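Local coordinates for porin protein associated with imipenem resistance (Acinetobacter baumannii, PDB 4FUV), which forms an eight-stranded outer-membrane beta-barrel associated with imipenem resistance and probably takes part in ornithine and imipenem transport, at residues R90-A98 with P156-E167; P176-G184 with L194-A202. All coordinates share one frame; numbering follows the deposited sequence.

Contact 1 (R90-A98 with P156-E167). With C8E ((hydroxyethyloxy)tri(ethyloxy)octane), chain H.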
ATOM      1  N   ARG A  90     -27.987  -1.268 -21.579  1.00 33.52           N
ATOM      2  CA  ARG A  90     -27.623  -0.002 -20.950  1.00 36.06           C
ATOM      3  C   ARG A  90     -26.106   0.163 -20.814  1.00 34.43           C
ATOM      4  O   ARG A  90     -25.585   1.272 -20.917  1.00 36.60           O
ATOM      5  CB  ARG A  90     -28.332   0.145 -19.598  1.00 44.11           C
ATOM      6  CG  ARG A  90     -27.423   0.021 -18.392  1.00 53.47           C
ATOM      7  CD  ARG A  90     -28.131  -0.600 -17.200  1.00 56.17           C
ATOM      8  NE  ARG A  90     -29.381   0.074 -16.874  1.00 59.28           N
ATOM      9  CZ  ARG A  90     -30.581  -0.441 -17.104  1.00 61.59           C
ATOM     10  NH1 ARG A  90     -30.689  -1.641 -17.656  1.00 71.18           N
ATOM     11  NH2 ARG A  90     -31.670   0.236 -16.780  1.00 55.84           N
ATOM     12  N   TRP A  91     -25.391  -0.933 -20.597  1.00 27.25           N
ATOM     13  CA  TRP A  91     -23.932  -0.851 -20.521  1.00 27.85           C
ATOM     14  C   TRP A  91     -23.348  -0.513 -21.885  1.00 30.35           C
ATOM     15  O   TRP A  91     -22.531   0.406 -22.014  1.00 38.12           O
ATOM     16  CB  TRP A  91     -23.355  -2.151 -19.968  1.00 34.70           C
ATOM     17  CG  TRP A  91     -24.141  -2.652 -18.810  1.00 45.41           C
ATOM     18  CD1 TRP A  91     -24.818  -3.833 -18.726  1.00 54.98           C
ATOM     19  CD2 TRP A  91     -24.372  -1.970 -17.568  1.00 56.21           C
ATOM     20  NE1 TRP A  91     -25.441  -3.936 -17.506  1.00 58.60           N
ATOM     21  CE2 TRP A  91     -25.181  -2.808 -16.779  1.00 61.48           C
ATOM     22  CE3 TRP A  91     -23.966  -0.737 -17.054  1.00 60.79           C
ATOM     23  CZ2 TRP A  91     -25.593  -2.448 -15.495  1.00 60.95           C
ATOM     24  CZ3 TRP A  91     -24.374  -0.385 -15.782  1.00 60.73           C
ATOM     25  CH2 TRP A  91     -25.180  -1.236 -15.018  1.00 59.86           C
ATOM     26  N   ALA A  92     -23.794  -1.230 -22.912  1.00 30.89           N
ATOM     27  CA  ALA A  92     -23.304  -1.006 -24.271  1.00 33.76           C
ATOM     28  C   ALA A  92     -23.598   0.406 -24.786  1.00 28.82           C
ATOM     29  O   ALA A  92     -22.724   1.040 -25.365  1.00 28.69           O
ATOM     30  CB  ALA A  92     -23.872  -2.030 -25.219  1.00 32.94           C
ATOM     31  N   GLN A  93     -24.829   0.875 -24.601  1.00 28.11           N
ATOM     32  CA  GLN A  93     -25.228   2.211 -25.074  1.00 28.16           C
ATOM     33  C   GLN A  93     -24.435   3.327 -24.385  1.00 24.47           C
ATOM     34  O   GLN A  93     -24.184   4.388 -24.977  1.00 25.61           O
ATOM     35  CB  GLN A  93     -26.737   2.431 -24.885  1.00 28.12           C
ATOM     36  CG  GLN A  93     -27.299   3.707 -25.546  1.00 29.19           C
ATOM     37  CD  GLN A  93     -27.084   4.965 -24.705  1.00 36.39           C
ATOM     38  OE1 GLN A  93     -26.891   4.885 -23.486  1.00 26.48           O
ATOM     39  NE2 GLN A  93     -27.101   6.132 -25.357  1.00 29.57           N
ATOM     40  N   GLY A  94     -24.033   3.073 -23.144  1.00 22.72           N
ATOM     41  CA  GLY A  94     -23.336   4.067 -22.337  1.00 27.77           C
ATOM     42  C   GLY A  94     -21.865   4.261 -22.654  1.00 28.21           C
ATOM     43  O   GLY A  94     -21.236   5.225 -22.181  1.00 29.80           O
ATOM     44  N   LEU A  95     -21.295   3.366 -23.459  1.00 24.54           N
ATOM     45  CA  LEU A  95     -19.862   3.461 -23.768  1.00 27.08           C
ATOM     46  C   LEU A  95     -19.571   4.450 -24.913  1.00 21.18           C
ATOM     47  O   LEU A  95     -20.174   4.370 -25.991  1.00 24.54           O
ATOM     48  CB  LEU A  95     -19.296   2.076 -24.095  1.00 26.46           C
ATOM     49  CG  LEU A  95     -19.269   1.058 -22.958  1.00 27.24           C
ATOM     50  CD1 LEU A  95     -19.006  -0.349 -23.528  1.00 23.98           C
ATOM     51  CD2 LEU A  95     -18.192   1.419 -21.942  1.00 23.91           C
ATOM     52  N   TYR A  96     -18.656   5.386 -24.694  1.00 19.17           N
ATOM     53  CA  TYR A  96     -18.371   6.351 -25.747  1.00 21.09           C
ATOM     54  C   TYR A  96     -16.923   6.826 -25.786  1.00 25.40           C
ATOM     55  O   TYR A  96     -16.218   6.789 -24.783  1.00 24.34           O
ATOM     56  CB  TYR A  96     -19.311   7.567 -25.672  1.00 18.72           C
ATOM     57  CG  TYR A  96     -19.135   8.474 -24.455  1.00 27.64           C
ATOM     58  CD1 TYR A  96     -19.791   8.200 -23.260  1.00 28.39           C
ATOM     59  CD2 TYR A  96     -18.332   9.625 -24.512  1.00 20.67           C
ATOM     60  CE1 TYR A  96     -19.662   9.031 -22.149  1.00 20.18           C
ATOM     61  CE2 TYR A  96     -18.188  10.465 -23.389  1.00 23.68           C
ATOM     62  CZ  TYR A  96     -18.860  10.150 -22.216  1.00 23.87           C
ATOM     63  OH  TYR A  96     -18.732  10.938 -21.093  1.00 28.45           O
ATOM     64  N   VAL A  97     -16.496   7.273 -26.961  1.00 18.56           N
ATOM     65  CA  VAL A  97     -15.231   7.988 -27.086  1.00 18.41           C
ATOM     66  C   VAL A  97     -15.544   9.455 -27.330  1.00 20.34           C
ATOM     67  O   VAL A  97     -16.414   9.795 -28.155  1.00 24.05           O
ATOM     68  CB  VAL A  97     -14.328   7.413 -28.220  1.00 39.18           C
ATOM     69  CG1 VAL A  97     -15.104   7.290 -29.494  1.00 45.52           C
ATOM     70  CG2 VAL A  97     -13.088   8.292 -28.438  1.00 33.01           C
ATOM     71  N   ALA A  98     -14.873  10.305 -26.569  1.00 26.85           N
ATOM     72  CA  ALA A  98     -15.006  11.761 -26.650  1.00 25.45           C
ATOM     73  C   ALA A  98     -13.812  12.363 -27.388  1.00 31.32           C
ATOM     74  O   ALA A  98     -12.650  12.067 -27.083  1.00 30.12           O
ATOM     75  CB  ALA A  98     -15.088  12.362 -25.239  1.00 17.97           C
ATOM     76  N   PRO A 156     -23.977   4.851 -18.254  1.00 26.93           N
ATOM     77  CA  PRO A 156     -25.193   4.029 -18.261  1.00 27.36           C
ATOM     78  C   PRO A 156     -26.430   4.810 -17.833  1.00 31.49           C
ATOM     79  O   PRO A 156     -26.387   5.578 -16.871  1.00 37.24           O
ATOM     80  CB  PRO A 156     -24.875   2.909 -17.265  1.00 25.36           C
ATOM     81  CG  PRO A 156     -23.814   3.500 -16.352  1.00 25.52           C
ATOM     82  CD  PRO A 156     -22.992   4.398 -17.250  1.00 28.29           C
ATOM     83  N   LYS A 157     -27.516   4.630 -18.579  1.00 36.86           N
ATOM     84  CA  LYS A 157     -28.816   5.207 -18.230  1.00 36.87           C
ATOM     85  C   LYS A 157     -29.517   4.333 -17.211  1.00 37.96           C
ATOM     86  O   LYS A 157     -29.514   3.111 -17.327  1.00 41.02           O
ATOM     87  CB  LYS A 157     -29.712   5.317 -19.458  1.00 30.85           C
ATOM     88  CG  LYS A 157     -29.413   6.495 -20.356  1.00 37.25           C
ATOM     89  CD  LYS A 157     -30.331   6.493 -21.572  1.00 41.75           C
ATOM     90  CE  LYS A 157     -29.894   7.530 -22.588  1.00 49.84           C
ATOM     91  NZ  LYS A 157     -30.612   7.385 -23.876  1.00 57.09           N
ATOM     92  N   ILE A 158     -30.128   4.959 -16.215  1.00 43.09           N
ATOM     93  CA  ILE A 158     -30.885   4.221 -15.213  1.00 40.56           C
ATOM     94  C   ILE A 158     -32.291   4.003 -15.747  1.00 49.29           C
ATOM     95  O   ILE A 158     -32.873   2.930 -15.594  1.00 46.14           O
ATOM     96  CB  ILE A 158     -30.869   4.948 -13.862  1.00 42.56           C
ATOM     97  CG1 ILE A 158     -29.521   4.704 -13.193  1.00 38.38           C
ATOM     98  CG2 ILE A 158     -32.008   4.475 -12.971  1.00 45.12           C
ATOM     99  CD1 ILE A 158     -28.966   5.891 -12.473  1.00 41.37           C
ATOM    100  N   ASN A 159     -32.812   5.034 -16.399  1.00 47.97           N
ATOM    101  CA  ASN A 159     -33.962   4.899 -17.273  1.00 49.79           C
ATOM    102  C   ASN A 159     -33.864   5.930 -18.395  1.00 47.27           C
ATOM    103  O   ASN A 159     -32.822   6.556 -18.578  1.00 50.45           O
ATOM    104  CB  ASN A 159     -35.281   5.019 -16.499  1.00 52.69           C
ATOM    105  CG  ASN A 159     -35.344   6.259 -15.638  1.00 47.56           C
ATOM    106  OD1 ASN A 159     -34.959   7.348 -16.065  1.00 46.58           O
ATOM    107  ND2 ASN A 159     -35.811   6.097 -14.408  1.00 44.35           N
ATOM    108  N   LYS A 160     -34.948   6.107 -19.136  1.00 48.70           N
ATOM    109  CA  LYS A 160     -34.952   7.007 -20.284  1.00 47.05           C
ATOM    110  C   LYS A 160     -34.716   8.472 -19.895  1.00 44.87           C
ATOM    111  O   LYS A 160     -34.324   9.280 -20.731  1.00 41.68           O
ATOM    112  CB  LYS A 160     -36.276   6.880 -21.044  1.00 40.90           C
ATOM    113  N   ASN A 161     -34.965   8.808 -18.633  1.00 43.14           N
ATOM    114  CA  ASN A 161     -34.852  10.190 -18.169  1.00 44.95           C
ATOM    115  C   ASN A 161     -33.534  10.558 -17.474  1.00 46.41           C
ATOM    116  O   ASN A 161     -33.167  11.734 -17.430  1.00 47.31           O
ATOM    117  CB  ASN A 161     -36.015  10.521 -17.239  1.00 39.31           C
ATOM    118  CG  ASN A 161     -37.362  10.351 -17.916  1.00 48.27           C
ATOM    119  OD1 ASN A 161     -37.576  10.819 -19.038  1.00 55.64           O
ATOM    120  ND2 ASN A 161     -38.276   9.666 -17.239  1.00 43.45           N
ATOM    121  N   TRP A 162     -32.843   9.583 -16.893  1.00 38.88           N
ATOM    122  CA  TRP A 162     -31.594   9.917 -16.205  1.00 43.27           C
ATOM    123  C   TRP A 162     -30.570   8.784 -16.112  1.00 39.82           C
ATOM    124  O   TRP A 162     -30.876   7.619 -16.365  1.00 35.90           O
ATOM    125  CB  TRP A 162     -31.858  10.541 -14.827  1.00 53.87           C
ATOM    126  CG  TRP A 162     -32.209   9.578 -13.737  1.00 65.51           C
ATOM    127  CD1 TRP A 162     -33.377   8.889 -13.594  1.00 71.16           C
ATOM    128  CD2 TRP A 162     -31.392   9.223 -12.608  1.00 72.16           C
ATOM    129  NE1 TRP A 162     -33.334   8.116 -12.457  1.00 75.80           N
ATOM    130  CE2 TRP A 162     -32.130   8.303 -11.836  1.00 73.91           C
ATOM    131  CE3 TRP A 162     -30.109   9.587 -12.187  1.00 75.31           C
ATOM    132  CZ2 TRP A 162     -31.624   7.741 -10.663  1.00 77.72           C
ATOM    133  CZ3 TRP A 162     -29.609   9.028 -11.023  1.00 75.73           C
ATOM    134  CH2 TRP A 162     -30.367   8.115 -10.273  1.00 77.75           C
ATOM    135  N   GLY A 163     -29.342   9.156 -15.764  1.00 36.70           N
ATOM    136  CA  GLY A 163     -28.263   8.201 -15.635  1.00 32.19           C
ATOM    137  C   GLY A 163     -27.050   8.814 -14.971  1.00 34.00           C
ATOM    138  O   GLY A 163     -27.046   9.990 -14.612  1.00 36.02           O
ATOM    139  N   VAL A 164     -26.016   8.005 -14.805  1.00 29.27           N
ATOM    140  CA  VAL A 164     -24.769   8.467 -14.220  1.00 27.23           C
ATOM    141  C   VAL A 164     -23.612   8.185 -15.176  1.00 26.18           C
ATOM    142  O   VAL A 164     -23.732   7.343 -16.074  1.00 27.58           O
ATOM    143  CB  VAL A 164     -24.535   7.791 -12.875  1.00 30.29           C
ATOM    144  CG1 VAL A 164     -25.664   8.178 -11.905  1.00 26.89           C
ATOM    145  CG2 VAL A 164     -24.483   6.279 -13.059  1.00 27.98           C
ATOM    146  N   PHE A 165     -22.504   8.898 -15.015  1.00 22.55           N
ATOM    147  CA  PHE A 165     -21.369   8.652 -15.895  1.00 25.27           C
ATOM    148  C   PHE A 165     -20.022   8.883 -15.237  1.00 21.95           C
ATOM    149  O   PHE A 165     -19.932   9.498 -14.175  1.00 25.63           O
ATOM    150  CB  PHE A 165     -21.481   9.500 -17.164  1.00 33.74           C
ATOM    151  CG  PHE A 165     -20.981  10.906 -17.007  1.00 31.38           C
ATOM    152  CD1 PHE A 165     -21.802  11.898 -16.479  1.00 20.85           C
ATOM    153  CD2 PHE A 165     -19.694  11.239 -17.401  1.00 25.23           C
ATOM    154  CE1 PHE A 165     -21.338  13.203 -16.341  1.00 24.30           C
ATOM    155  CE2 PHE A 165     -19.216  12.526 -17.266  1.00 23.88           C
ATOM    156  CZ  PHE A 165     -20.035  13.523 -16.733  1.00 25.36           C
ATOM    157  N   GLY A 166     -18.980   8.349 -15.864  1.00 20.91           N
ATOM    158  CA  GLY A 166     -17.616   8.704 -15.533  1.00 23.39           C
ATOM    159  C   GLY A 166     -16.916   8.950 -16.852  1.00 25.77           C
ATOM    160  O   GLY A 166     -17.319   8.387 -17.866  1.00 27.22           O
ATOM    161  N   GLU A 167     -15.883   9.782 -16.853  1.00 26.86           N
ATOM    162  CA  GLU A 167     -15.134  10.041 -18.074  1.00 24.17           C
ATOM    163  C   GLU A 167     -13.674  10.275 -17.743  1.00 24.74           C
ATOM    164  O   GLU A 167     -13.334  10.995 -16.785  1.00 23.84           O
ATOM    165  CB  GLU A 167     -15.690  11.257 -18.817  1.00 18.46           C
ATOM    166  CG  GLU A 167     -15.094  11.468 -20.219  1.00 30.84           C
ATOM    167  CD  GLU A 167     -15.666  12.689 -20.948  1.00 31.44           C
ATOM    168  OE1 GLU A 167     -16.903  12.770 -21.116  1.00 29.89           O
ATOM    169  OE2 GLU A 167     -14.877  13.572 -21.351  1.00 33.84           O
TER
HETATM  170  C1  C8E H 307     -17.450  -4.721 -25.755  1.00 48.09           C
HETATM  171  C2  C8E H 307     -18.635  -3.799 -25.460  1.00 49.72           C
HETATM  172  C3  C8E H 307     -19.881  -4.607 -25.110  1.00 51.17           C
HETATM  173  C4  C8E H 307     -20.601  -4.040 -23.889  1.00 44.96           C
HETATM  174  C5  C8E H 307     -21.999  -4.652 -23.767  1.00 48.30           C
HETATM  175  C6  C8E H 307     -22.240  -5.168 -22.348  1.00 50.16           C
HETATM  176  O   HOH W   1     -27.275   3.518 -21.418  1.00 23.30           O

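Contact 2 (P176-G184 with L194-A202)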
ATOM      1  N   PRO A 176       2.918  23.035 -18.755  1.00 26.24           N
ATOM      2  CA  PRO A 176       2.344  24.178 -18.043  1.00 30.82           C
ATOM      3  C   PRO A 176       3.425  25.169 -17.649  1.00 33.59           C
ATOM      4  O   PRO A 176       4.622  24.871 -17.760  1.00 35.43           O
ATOM      5  CB  PRO A 176       1.757  23.533 -16.787  1.00 35.26           C
ATOM      6  CG  PRO A 176       2.688  22.381 -16.513  1.00 29.18           C
ATOM      7  CD  PRO A 176       3.084  21.861 -17.877  1.00 24.06           C
ATOM      8  N   THR A 177       3.005  26.354 -17.222  1.00 25.35           N
ATOM      9  CA  THR A 177       3.912  27.294 -16.581  1.00 32.52           C
ATOM     10  C   THR A 177       4.134  26.771 -15.173  1.00 25.65           C
ATOM     11  O   THR A 177       3.202  26.276 -14.549  1.00 24.40           O
ATOM     12  CB  THR A 177       3.292  28.706 -16.527  1.00 40.60           C
ATOM     13  OG1 THR A 177       3.263  29.254 -17.848  1.00 43.14           O
ATOM     14  CG2 THR A 177       4.102  29.625 -15.635  1.00 49.67           C
ATOM     15  N   VAL A 178       5.350  26.878 -14.656  1.00 25.43           N
ATOM     16  CA  VAL A 178       5.650  26.262 -13.378  1.00 25.04           C
ATOM     17  C   VAL A 178       6.632  27.105 -12.561  1.00 28.63           C
ATOM     18  O   VAL A 178       7.559  27.701 -13.099  1.00 35.49           O
ATOM     19  CB  VAL A 178       6.162  24.805 -13.570  1.00 35.02           C
ATOM     20  CG1 VAL A 178       7.367  24.780 -14.488  1.00 40.93           C
ATOM     21  CG2 VAL A 178       6.483  24.137 -12.240  1.00 28.47           C
ATOM     22  N   LYS A 179       6.387  27.165 -11.258  1.00 29.66           N
ATOM     23  CA  LYS A 179       7.232  27.881 -10.311  1.00 34.26           C
ATOM     24  C   LYS A 179       7.269  27.023  -9.058  1.00 41.39           C
ATOM     25  O   LYS A 179       6.233  26.739  -8.446  1.00 40.70           O
ATOM     26  CB  LYS A 179       6.658  29.261  -9.998  1.00 37.87           C
ATOM     27  CG  LYS A 179       7.616  30.191  -9.260  1.00 51.49           C
ATOM     28  N   LEU A 180       8.463  26.558  -8.723  1.00 26.11           N
ATOM     29  CA  LEU A 180       8.684  25.718  -7.557  1.00 34.94           C
ATOM     30  C   LEU A 180       9.699  26.435  -6.673  1.00 34.37           C
ATOM     31  O   LEU A 180      10.682  26.952  -7.176  1.00 39.44           O
ATOM     32  CB  LEU A 180       9.265  24.377  -8.000  1.00 34.99           C
ATOM     33  CG  LEU A 180       8.426  23.122  -7.854  1.00 47.67           C
ATOM     34  CD1 LEU A 180       9.207  21.914  -8.347  1.00 39.27           C
ATOM     35  CD2 LEU A 180       8.034  22.955  -6.400  1.00 62.97           C
ATOM     36  N   VAL A 181       9.450  26.478  -5.370  1.00 33.49           N
ATOM     37  CA  VAL A 181      10.359  27.131  -4.430  1.00 33.17           C
ATOM     38  C   VAL A 181      10.338  26.384  -3.098  1.00 33.28           C
ATOM     39  O   VAL A 181       9.291  25.888  -2.670  1.00 37.31           O
ATOM     40  CB  VAL A 181       9.979  28.616  -4.214  1.00 33.78           C
ATOM     41  CG1 VAL A 181       8.563  28.732  -3.679  1.00 41.23           C
ATOM     42  CG2 VAL A 181      10.966  29.302  -3.274  1.00 48.30           C
ATOM     43  N   SER A 182      11.496  26.273  -2.457  1.00 33.48           N
ATOM     44  CA  SER A 182      11.574  25.639  -1.148  1.00 27.37           C
ATOM     45  C   SER A 182      12.039  26.670  -0.141  1.00 32.53           C
ATOM     46  O   SER A 182      12.681  27.648  -0.503  1.00 33.47           O
ATOM     47  CB  SER A 182      12.553  24.453  -1.165  1.00 29.33           C
ATOM     48  OG  SER A 182      13.904  24.897  -1.235  1.00 35.45           O
ATOM     49  N   SER A 183      11.686  26.458   1.119  1.00 33.52           N
ATOM     50  CA  SER A 183      12.256  27.216   2.208  1.00 37.49           C
ATOM     51  C   SER A 183      12.658  26.224   3.288  1.00 35.84           C
ATOM     52  O   SER A 183      12.046  25.155   3.422  1.00 36.90           O
ATOM     53  CB  SER A 183      11.255  28.238   2.746  1.00 44.05           C
ATOM     54  OG  SER A 183      10.071  27.603   3.183  1.00 58.03           O
ATOM     55  N   GLY A 184      13.690  26.574   4.044  1.00 31.80           N
ATOM     56  CA  GLY A 184      14.211  25.710   5.086  1.00 35.13           C
ATOM     57  C   GLY A 184      15.472  24.995   4.645  1.00 33.84           C
ATOM     58  O   GLY A 184      15.853  25.025   3.478  1.00 34.42           O
ATOM     59  N   LEU A 194      19.346  20.905  -2.091  1.00 27.75           N
ATOM     60  CA  LEU A 194      17.888  21.029  -2.093  1.00 27.10           C
ATOM     61  C   LEU A 194      17.402  22.005  -3.167  1.00 33.34           C
ATOM     62  O   LEU A 194      16.455  21.701  -3.893  1.00 32.52           O
ATOM     63  CB  LEU A 194      17.392  21.482  -0.713  1.00 28.86           C
ATOM     64  CG  LEU A 194      15.874  21.648  -0.572  1.00 36.27           C
ATOM     65  CD1 LEU A 194      15.164  20.411  -1.108  1.00 31.38           C
ATOM     66  CD2 LEU A 194      15.507  21.874   0.886  1.00 30.74           C
ATOM     67  N   GLU A 195      18.053  23.171  -3.257  1.00 28.09           N
ATOM     68  CA  GLU A 195      17.667  24.202  -4.224  1.00 36.38           C
ATOM     69  C   GLU A 195      17.748  23.684  -5.662  1.00 39.39           C
ATOM     70  O   GLU A 195      16.864  23.940  -6.477  1.00 43.53           O
ATOM     71  CB  GLU A 195      18.532  25.465  -4.067  1.00 29.58           C
ATOM     72  CG  GLU A 195      18.220  26.305  -2.840  1.00 43.75           C
ATOM     73  CD  GLU A 195      18.895  25.800  -1.553  1.00 54.45           C
ATOM     74  OE1 GLU A 195      19.591  24.751  -1.574  1.00 45.10           O
ATOM     75  OE2 GLU A 195      18.721  26.468  -0.510  1.00 61.60           O
ATOM     76  N   GLU A 196      18.804  22.939  -5.962  1.00 36.14           N
ATOM     77  CA  GLU A 196      19.003  22.414  -7.303  1.00 34.12           C
ATOM     78  C   GLU A 196      18.032  21.293  -7.616  1.00 29.03           C
ATOM     79  O   GLU A 196      17.569  21.157  -8.748  1.00 33.13           O
ATOM     80  CB  GLU A 196      20.431  21.894  -7.445  1.00 34.44           C
ATOM     81  CG  GLU A 196      21.470  22.995  -7.446  1.00 34.26           C
ATOM     82  CD  GLU A 196      22.881  22.454  -7.294  1.00 43.64           C
ATOM     83  OE1 GLU A 196      23.059  21.449  -6.572  1.00 45.77           O
ATOM     84  OE2 GLU A 196      23.807  23.030  -7.900  1.00 47.91           O
ATOM     85  N   ALA A 197      17.762  20.465  -6.614  1.00 30.19           N
ATOM     86  CA  ALA A 197      16.820  19.375  -6.774  1.00 36.77           C
ATOM     87  C   ALA A 197      15.441  19.980  -7.083  1.00 35.88           C
ATOM     88  O   ALA A 197      14.758  19.539  -8.011  1.00 29.91           O
ATOM     89  CB  ALA A 197      16.784  18.491  -5.519  1.00 25.64           C
ATOM     90  N   VAL A 198      15.061  21.017  -6.338  1.00 31.93           N
ATOM     91  CA  VAL A 198      13.769  21.683  -6.557  1.00 33.87           C
ATOM     92  C   VAL A 198      13.633  22.262  -7.971  1.00 32.47           C
ATOM     93  O   VAL A 198      12.643  22.012  -8.663  1.00 42.38           O
ATOM     94  CB  VAL A 198      13.507  22.779  -5.502  1.00 33.28           C
ATOM     95  CG1 VAL A 198      12.367  23.666  -5.930  1.00 33.76           C
ATOM     96  CG2 VAL A 198      13.196  22.138  -4.155  1.00 36.77           C
ATOM     97  N   ASN A 199      14.640  23.020  -8.392  1.00 26.48           N
ATOM     98  CA  ASN A 199      14.749  23.537  -9.760  1.00 28.89           C
ATOM     99  C   ASN A 199      14.809  22.457 -10.835  1.00 31.95           C
ATOM    100  O   ASN A 199      14.343  22.665 -11.953  1.00 34.53           O
ATOM    101  CB  ASN A 199      15.995  24.425  -9.889  1.00 35.29           C
ATOM    102  CG  ASN A 199      15.863  25.713  -9.118  1.00 51.02           C
ATOM    103  OD1 ASN A 199      14.752  26.145  -8.812  1.00 57.61           O
ATOM    104  ND2 ASN A 199      16.995  26.343  -8.807  1.00 53.68           N
ATOM    105  N   ALA A 200      15.417  21.320 -10.506  1.00 34.13           N
ATOM    106  CA  ALA A 200      15.447  20.199 -11.434  1.00 34.66           C
ATOM    107  C   ALA A 200      14.023  19.727 -11.681  1.00 34.96           C
ATOM    108  O   ALA A 200      13.640  19.474 -12.819  1.00 38.12           O
ATOM    109  CB  ALA A 200      16.275  19.072 -10.890  1.00 37.07           C
ATOM    110  N   GLU A 201      13.243  19.631 -10.605  1.00 30.37           N
ATOM    111  CA  GLU A 201      11.847  19.208 -10.703  1.00 30.67           C
ATOM    112  C   GLU A 201      10.983  20.213 -11.460  1.00 28.06           C
ATOM    113  O   GLU A 201      10.136  19.825 -12.250  1.00 31.59           O
ATOM    114  CB  GLU A 201      11.261  18.910  -9.330  1.00 26.48           C
ATOM    115  CG  GLU A 201      11.240  17.413  -9.028  1.00 47.64           C
ATOM    116  CD  GLU A 201      10.487  17.092  -7.762  1.00 52.89           C
ATOM    117  OE1 GLU A 201      10.543  15.932  -7.304  1.00 52.80           O
ATOM    118  OE2 GLU A 201       9.834  18.005  -7.226  1.00 62.50           O
ATOM    119  N   ALA A 202      11.219  21.499 -11.230  1.00 29.87           N
ATOM    120  CA  ALA A 202      10.533  22.528 -11.992  1.00 36.18           C
ATOM    121  C   ALA A 202      10.845  22.337 -13.469  1.00 36.78           C
ATOM    122  O   ALA A 202       9.942  22.384 -14.304  1.00 38.85           O
ATOM    123  CB  ALA A 202      10.933  23.925 -11.525  1.00 25.49           C
TER
HETATM  124  O   HOH W   2      18.339  25.238   1.848  1.00 43.26           O

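Contact 1 (R90-A98 with P156-E167)
Tyr-96 and Glu-167 meet inside the eight-stranded beta-barrel of CarO, across strand 147-154, which pairs with both strand 95-114 and strand 162-172. Since the two strands are second neighbours, their short segments run in the same general direction, 42° apart, with axes 9.5 Å from each other, and side chains have to bridge the gap. The phenol does so with one short hydrogen bond, Tyr-96 OH to Glu-167 OE1 at 2.6 Å. The carboxylate oxygen lies at the edge of the ring, near its plane, and receives the hydroxyl on its anti side, ring and carboxylate planes being almost perpendicular (87°). Glu-167 reaches this position fully extended, and its other oxygen, OE2, is bonded to Tyr-149 of the intervening strand, so both oxygens of this buried acid have a phenolic partner. Arg-22 of strand 20-26 and Lys-218 of strand 213-224 also touch Glu-167, and their charges could help to stabilise a carboxylate.

At the barrel end, helix 90-94 packs on the turn 156-161 through polar bonds to main-chain carbonyls. Arg-90, bent at chi2 and chi3, sends NH2 to Ile-158 O at 3.2 Å; that oxygen lies in the guanidinium plane, whereas the donor stands well above the carbonyl plane. A weak bond from Arg-90 NE to Lys-157 O adds to this hold. A water joins the same pieces, donating to Arg-90 O and accepting from Lys-157 N.

The main apolar contact is between Trp-91 and Pro-156. Arg-90 CD, from the same helix, lies over one face of the indole, 3.5 Å above its plane, while the six-membered ring meets the proline, Trp-91 CZ3 coming 3.6 Å from Pro-156 CB.

Contact 2 (P176-G184 with L194-A202)
Leu-180 lies against the helix between Val-198 and Ala-202, one helical turn apart. Its CB is 3.8 Å from Val-198 CG1 and 3.9 Å from Ala-202 CB. The first torsion is unusual for leucine (chi1 -112°), and with the chain extended at chi2 the branch CD1 comes down on the helix backbone, 3.5 Å from both Val-198 O and Ala-202 N, the acceptor and donor of one helical hydrogen bond, and also meets Glu-201 CB.

Val-198 spreads its two methyls along the strand: CG1, anti to the backbone N (chi1 166°), takes Leu-180, while CG2 meets Ser-182 CB at 3.8 Å. Ser-182 OG, held between its own backbone N and carbonyl carbon, faces the branch point of Leu-194, 3.9 Å from CG, and is near CD2. At the far end of the contact, Val-178 CG1 rests 3.5 Å from Ala-202 O.

No direct hydrogen bond joins the two segments. A water, however, donates to both Gly-184 O and Glu-195 OE2 where the helix begins. The extended Glu-201 passes Leu-180 with its aliphatic part and uses OE1 to accept from the backbone N of Asn-123. Val-122, on strand 119-122, covers Val-198 and Ala-197 as well.

Strand 177-183 and helix 194-202 run nearly antiparallel (162°), their axes 7.8 Å apart: a beta-to-alpha connection in which the helix folds back over the strand it follows, here where the strands appear to continue beyond the membrane-embedded part of the barrel.

Contact 1 and contact 2 occupy opposite sides of the chain's centre, with their own centres 43 Å apart and their nearest atoms about 20 Å from each other. They follow in series along the chain: strand 162-172, which supplies Glu-167 to contact 1, leads into strand 177-187, on which the helix of contact 2 packs. Detergent sets them apart as well. A C8E tail lies against Ala-92 and Leu-95 in contact 1, consistent with a membrane-facing surface there, and another C8E touches Val-164 and Phe-165, so detergent meets both segments of this contact. The side chain of Val-178 in contact 2, by contrast, is about 10 Å from a bound C8E.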